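Cytochrome P450 (Zobellia galactanivorans, PDB 6G5O) belongs to the cytochrome P450 family and binds heme, an iron-containing protoporphyrin IX, in a single chain rich in helices. Local coordinates at residues Ser108-Glu113 against Thr124-Arg129; Arg133-Leu138 against Glu147-Trp152. One frame throughout, in Å; residues are numbered along the deposited sequence.

Contact 1: residues Ser108-Glu113 against Thr124-Arg129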
# COMPACT_ATOMS: atom_id res chain seq x y z
N SER A 108 -9.34 -17.48 -7.44
CA SER A 108 -10.41 -18.44 -7.60
C SER A 108 -10.31 -19.58 -6.55
O SER A 108 -11.26 -19.83 -5.79
CB SER A 108 -10.35 -19.00 -9.02
OG SER A 108 -11.44 -19.87 -9.22
N GLU A 109 -9.14 -20.22 -6.48
CA GLU A 109 -8.85 -21.28 -5.49
C GLU A 109 -9.16 -20.89 -4.04
O GLU A 109 -9.86 -21.62 -3.32
CB GLU A 109 -7.40 -21.75 -5.59
CG GLU A 109 -6.74 -22.04 -4.23
CD GLU A 109 -5.94 -23.33 -4.16
OE1 GLU A 109 -4.86 -23.40 -4.81
OE2 GLU A 109 -6.39 -24.26 -3.44
N ILE A 110 -8.63 -19.74 -3.60
CA ILE A 110 -8.84 -19.30 -2.22
C ILE A 110 -10.31 -18.92 -1.95
O ILE A 110 -10.83 -19.15 -0.84
CB ILE A 110 -7.84 -18.17 -1.82
CG1 ILE A 110 -7.90 -17.86 -0.32
CG2 ILE A 110 -8.16 -16.87 -2.50
CD1 ILE A 110 -7.48 -18.99 0.58
N VAL A 111 -11.00 -18.36 -2.94
CA VAL A 111 -12.42 -18.10 -2.76
C VAL A 111 -13.22 -19.42 -2.64
O VAL A 111 -14.06 -19.53 -1.76
CB VAL A 111 -12.98 -17.16 -3.86
CG1 VAL A 111 -14.49 -17.10 -3.82
CG2 VAL A 111 -12.42 -15.75 -3.68
N GLU A 112 -12.93 -20.41 -3.49
CA GLU A 112 -13.64 -21.72 -3.47
C GLU A 112 -13.44 -22.46 -2.16
O GLU A 112 -14.40 -22.90 -1.58
CB GLU A 112 -13.22 -22.65 -4.62
CG GLU A 112 -13.38 -22.10 -6.03
CD GLU A 112 -14.71 -22.38 -6.69
OE1 GLU A 112 -15.76 -22.48 -6.02
OE2 GLU A 112 -14.70 -22.46 -7.95
N GLU A 113 -12.19 -22.58 -1.70
CA GLU A 113 -11.89 -23.13 -0.39
C GLU A 113 -12.59 -22.36 0.77
O GLU A 113 -13.04 -22.96 1.76
CB GLU A 113 -10.37 -23.26 -0.22
CG GLU A 113 -9.75 -22.85 1.12
CD GLU A 113 -8.21 -22.91 1.10
OE1 GLU A 113 -7.51 -21.86 1.31
OE2 GLU A 113 -7.67 -24.01 0.85
N THR A 124 -5.98 -13.09 8.46
CA THR A 124 -4.93 -14.13 8.40
C THR A 124 -5.23 -15.29 7.44
O THR A 124 -4.37 -15.65 6.62
CB THR A 124 -4.63 -14.67 9.80
OG1 THR A 124 -4.23 -13.56 10.61
CG2 THR A 124 -3.50 -15.70 9.80
N ASP A 125 -6.43 -15.85 7.52
CA ASP A 125 -6.78 -17.03 6.71
C ASP A 125 -7.07 -16.71 5.25
O ASP A 125 -7.08 -17.62 4.42
CB ASP A 125 -8.02 -17.76 7.28
CG ASP A 125 -7.84 -18.25 8.74
OD1 ASP A 125 -6.73 -18.17 9.32
OD2 ASP A 125 -8.88 -18.70 9.30
N PHE A 126 -7.35 -15.45 4.93
CA PHE A 126 -7.71 -15.10 3.55
C PHE A 126 -6.74 -14.03 2.97
O PHE A 126 -6.06 -14.30 2.02
CB PHE A 126 -9.18 -14.64 3.48
CG PHE A 126 -9.67 -14.39 2.09
CD1 PHE A 126 -9.25 -13.27 1.38
CD2 PHE A 126 -10.53 -15.27 1.48
CE1 PHE A 126 -9.68 -13.05 0.09
CE2 PHE A 126 -10.97 -15.05 0.19
CZ PHE A 126 -10.54 -13.93 -0.50
N ALA A 127 -6.67 -12.86 3.56
CA ALA A 127 -5.91 -11.75 3.01
C ALA A 127 -4.40 -12.00 2.98
O ALA A 127 -3.77 -11.82 1.94
CB ALA A 127 -6.23 -10.49 3.77
N LEU A 128 -3.85 -12.47 4.09
CA LEU A 128 -2.43 -12.84 4.19
C LEU A 128 -2.02 -13.95 3.21
O LEU A 128 -0.94 -13.90 2.61
CB LEU A 128 -2.09 -13.26 5.61
CG LEU A 128 -0.70 -13.84 5.87
CD1 LEU A 128 0.43 -12.84 5.60
CD2 LEU A 128 -0.60 -14.32 7.32
N ARG A 129 -2.89 -14.94 3.03
CA ARG A 129 -2.64 -16.01 2.06
C ARG A 129 -2.67 -15.49 0.60
O ARG A 129 -1.83 -15.87 -0.21
CB ARG A 129 -3.70 -17.12 2.17
CG ARG A 129 -3.35 -18.36 3.00
CD ARG A 129 -3.57 -18.14 4.47
NE ARG A 129 -3.42 -19.33 5.29
CZ ARG A 129 -2.99 -19.34 6.56
NH1 ARG A 129 -2.64 -18.22 7.20
NH2 ARG A 129 -2.90 -20.50 7.22

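Contact 2: residues Arg133-Leu138 against Glu147-Trp152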
# COMPACT_ATOMS: atom_id res chain seq x y z
N ARG A 133 0.73 -15.36 -1.71
CA ARG A 133 0.76 -16.11 -2.95
C ARG A 133 0.94 -15.18 -4.16
O ARG A 133 1.72 -15.47 -5.08
CB ARG A 133 -0.48 -16.98 -3.09
CG ARG A 133 -0.48 -18.11 -2.08
CD ARG A 133 -1.78 -18.89 -2.08
NE ARG A 133 -1.81 -19.77 -0.91
CZ ARG A 133 -2.90 -20.41 -0.47
NH1 ARG A 133 -4.09 -20.31 -1.12
NH2 ARG A 133 -2.81 -21.15 0.63
N ALA A 134 0.22 -14.06 -4.18
CA ALA A 134 0.35 -13.14 -5.31
C ALA A 134 1.78 -12.60 -5.42
O ALA A 134 2.24 -12.31 -6.50
CB ALA A 134 -0.63 -12.02 -5.17
N LEU A 135 2.49 -12.52 -4.31
CA LEU A 135 3.85 -11.95 -4.31
C LEU A 135 4.87 -12.88 -4.98
O LEU A 135 5.89 -12.39 -5.50
CB LEU A 135 4.28 -11.60 -2.90
CG LEU A 135 5.63 -10.86 -2.73
CD1 LEU A 135 5.62 -9.54 -3.49
CD2 LEU A 135 6.00 -10.63 -1.27
N THR A 136 4.59 -14.20 -5.04
CA THR A 136 5.45 -15.15 -5.73
C THR A 136 5.49 -14.88 -7.25
O THR A 136 6.56 -15.11 -7.92
CB THR A 136 5.01 -16.61 -5.51
OG1 THR A 136 3.67 -16.79 -5.99
CG2 THR A 136 5.07 -16.96 -4.02
N LEU A 137 4.37 -14.39 -7.78
CA LEU A 137 4.30 -13.98 -9.19
C LEU A 137 5.11 -12.72 -9.47
O LEU A 137 5.79 -12.65 -10.47
CB LEU A 137 2.86 -13.72 -9.67
CG LEU A 137 1.86 -14.87 -9.38
CD1 LEU A 137 0.44 -14.51 -9.77
CD2 LEU A 137 2.31 -16.14 -10.09
N LEU A 138 4.99 -11.72 -8.63
CA LEU A 138 5.75 -10.48 -8.84
C LEU A 138 7.26 -10.74 -8.75
O LEU A 138 8.02 -10.22 -9.57
CB LEU A 138 5.35 -9.40 -7.82
CG LEU A 138 5.92 -8.00 -8.05
CD1 LEU A 138 5.29 -7.30 -9.26
CD2 LEU A 138 5.77 -7.14 -6.81
N GLU A 147 4.74 -19.90 1.79
CA GLU A 147 4.60 -20.52 3.13
C GLU A 147 5.52 -19.86 4.16
O GLU A 147 5.15 -19.61 5.31
CB GLU A 147 4.83 -22.04 3.10
CG GLU A 147 3.72 -22.84 2.45
CD GLU A 147 2.32 -22.60 3.06
OE1 GLU A 147 2.19 -22.31 4.28
OE2 GLU A 147 1.35 -22.69 2.29
N THR A 148 6.72 -19.54 3.73
CA THR A 148 7.61 -18.78 4.58
C THR A 148 6.99 -17.46 4.98
O THR A 148 6.97 -17.09 6.17
CB THR A 148 8.95 -18.55 3.88
OG1 THR A 148 9.49 -19.83 3.50
CG2 THR A 148 9.91 -17.78 4.78
N TRP A 149 6.48 -16.74 3.98
CA TRP A 149 5.92 -15.40 4.23
C TRP A 149 4.65 -15.49 5.09
O TRP A 149 4.44 -14.69 5.99
CB TRP A 149 5.68 -14.66 2.90
CG TRP A 149 6.91 -14.65 2.05
CD1 TRP A 149 8.20 -14.68 2.48
CD2 TRP A 149 6.97 -14.64 0.62
NE1 TRP A 149 9.05 -14.71 1.41
CE2 TRP A 149 8.32 -14.67 0.26
CE3 TRP A 149 5.99 -14.62 -0.38
CZ2 TRP A 149 8.74 -14.66 -1.06
CZ3 TRP A 149 6.40 -14.59 -1.68
CH2 TRP A 149 7.76 -14.62 -2.02
N ILE A 150 3.82 -16.47 4.82
CA ILE A 150 2.65 -16.68 5.67
C ILE A 150 3.00 -16.97 7.15
O ILE A 150 2.36 -16.44 8.05
CB ILE A 150 1.77 -17.80 5.11
CG1 ILE A 150 1.15 -17.34 3.80
CG2 ILE A 150 0.68 -18.16 6.11
CD1 ILE A 150 0.67 -18.48 2.92
N SER A 151 4.04 -17.78 7.39
CA SER A 151 4.52 -18.05 8.76
C SER A 151 4.94 -16.84 9.55
O SER A 151 4.80 -16.83 10.77
CB SER A 151 5.71 -19.02 8.74
OG SER A 151 5.25 -20.32 8.42
N TRP A 152 5.48 -15.82 8.90
CA TRP A 152 5.81 -14.59 9.60
C TRP A 152 4.58 -13.94 10.28
O TRP A 152 4.74 -13.25 11.28
CB TRP A 152 6.40 -13.57 8.63
CG TRP A 152 7.71 -13.95 8.00
CD1 TRP A 152 8.58 -14.90 8.44
CD2 TRP A 152 8.31 -13.35 6.85
NE1 TRP A 152 9.68 -14.95 7.62
CE2 TRP A 152 9.55 -14.00 6.65
CE3 TRP A 152 7.93 -12.33 5.97
CZ2 TRP A 152 10.40 -13.67 5.60
CZ3 TRP A 152 8.79 -11.99 4.94
CH2 TRP A 152 10.01 -12.66 4.76
O HOH W 1 0.57 -20.68 0.18

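Contact 1: residues Ser108-Glu113 against Thr124-Arg129
A backbone hydrogen bond of 2.9 Å from Glu112 N to Ser108 O braces the helical turn that presents Ile110 and Val111 to Phe126. The motif is an antiparallel helix pair: the axes of 108-113 and 124-129 run at 178° and lie 10.8 Å apart. Helices 97-117 and 122-139 correspond to helices D and E of the four-helix bundle that forms the P450 core, and the other two members, helices 223-238 and 333-350, also touch Phe126.

With so wide a spacing, side-chain reach decides the contact. Phe126 leaves its backbone with CG anti to the N (chi1 -174°), which swings the ring into the gap. Ile110 CG1 lies over one ring face, 4.1 Å from Phe126 CD2. Val111 comes to the edge instead, its CG2 near the ring plane and 4.1 Å from Phe126 CZ. No hydrogen bond joins the two segments, and the touching side chains are buried. At the polar margin, Arg129 folds back within its own helix, where NH1 makes a weak bond to Thr124 O. Away from the ring, Ile110 CD1 approaches the backbone, 4.1 Å from Asp125 O.

Contact 2: residues Arg133-Leu138 against Glu147-Trp152
Both backbones are helical where Leu135 and Thr136 meet Trp149. In 133-138 a three-residue step brings Thr136 N to Arg133 O at 3.1 Å, and 147-152 begins with a four-residue step that brings Ser151 N to Glu147 O at 3.0 Å. The segments belong to helices 122-139 and 145-152, which probably correspond to helices E and F of the P450 fold and follow one another across a short connection.

The indole of Trp149 reaches across from 147-152, and the rim of its six-membered ring meets Leu135 and Thr136. Leu135 lays CD2 over one face in a CH-pi contact, 4.3 Å from the ring centroid and 22° off the normal. Thr136 meets the same end of the indole obliquely, CG2 lying 3.6 Å from Trp149 CZ3, while its backbone N lies at the ring edge, in plane. A Thr136 chi1 of 60° serves both branches: CG2 is set toward the indole, and OG1 turns back to Arg133 O in the carbonyl plane. That bond is modelled at 2.5 Å, a doubtful length, but Arg133 O also accepts from Thr136 N and from Gln106. At its other end the indole is fixed by a hydrogen bond from NE1 to Tyr175, and Phe218 packs edge-to-face with it.

The charged groups stay apart. A water accepts from Arg133 NE at 2.8 Å, in the guanidinium plane, and donates to Glu147 OE2 at 3.0 Å. The side chain of Leu135 comes within about 4 Å of the heme, nearest atoms, and Leu138 touches it. The chemistry thus divides in two: an apolar interlock lies close to the heme, while Arg133 NE and Glu147 OE2 are bridged by a single water, so their attraction is probably weakened by the separation.

From the N terminus, helix 97-117 runs into the short strand 119-121, and contact 1 closes that turn by pairing the helix with the start of helix 122-139. The chain continues along the same helix to its far end, where contact 2 closes the connection to helix 145-152. The two closures are therefore in series, neither nested nor crossed, with helix 122-139 as their shared member and centres about 13 Å apart. They also touch directly: Arg129 NH1 packs 3.5 Å from Ile150 CG2, and Ile110 CD1 lies 4.0 Å from Arg133 NH1. Contact 1 ties helix 97-117 to helix 122-139 within the bundle, and contact 2 ties that helix to 145-152, nearer the heme.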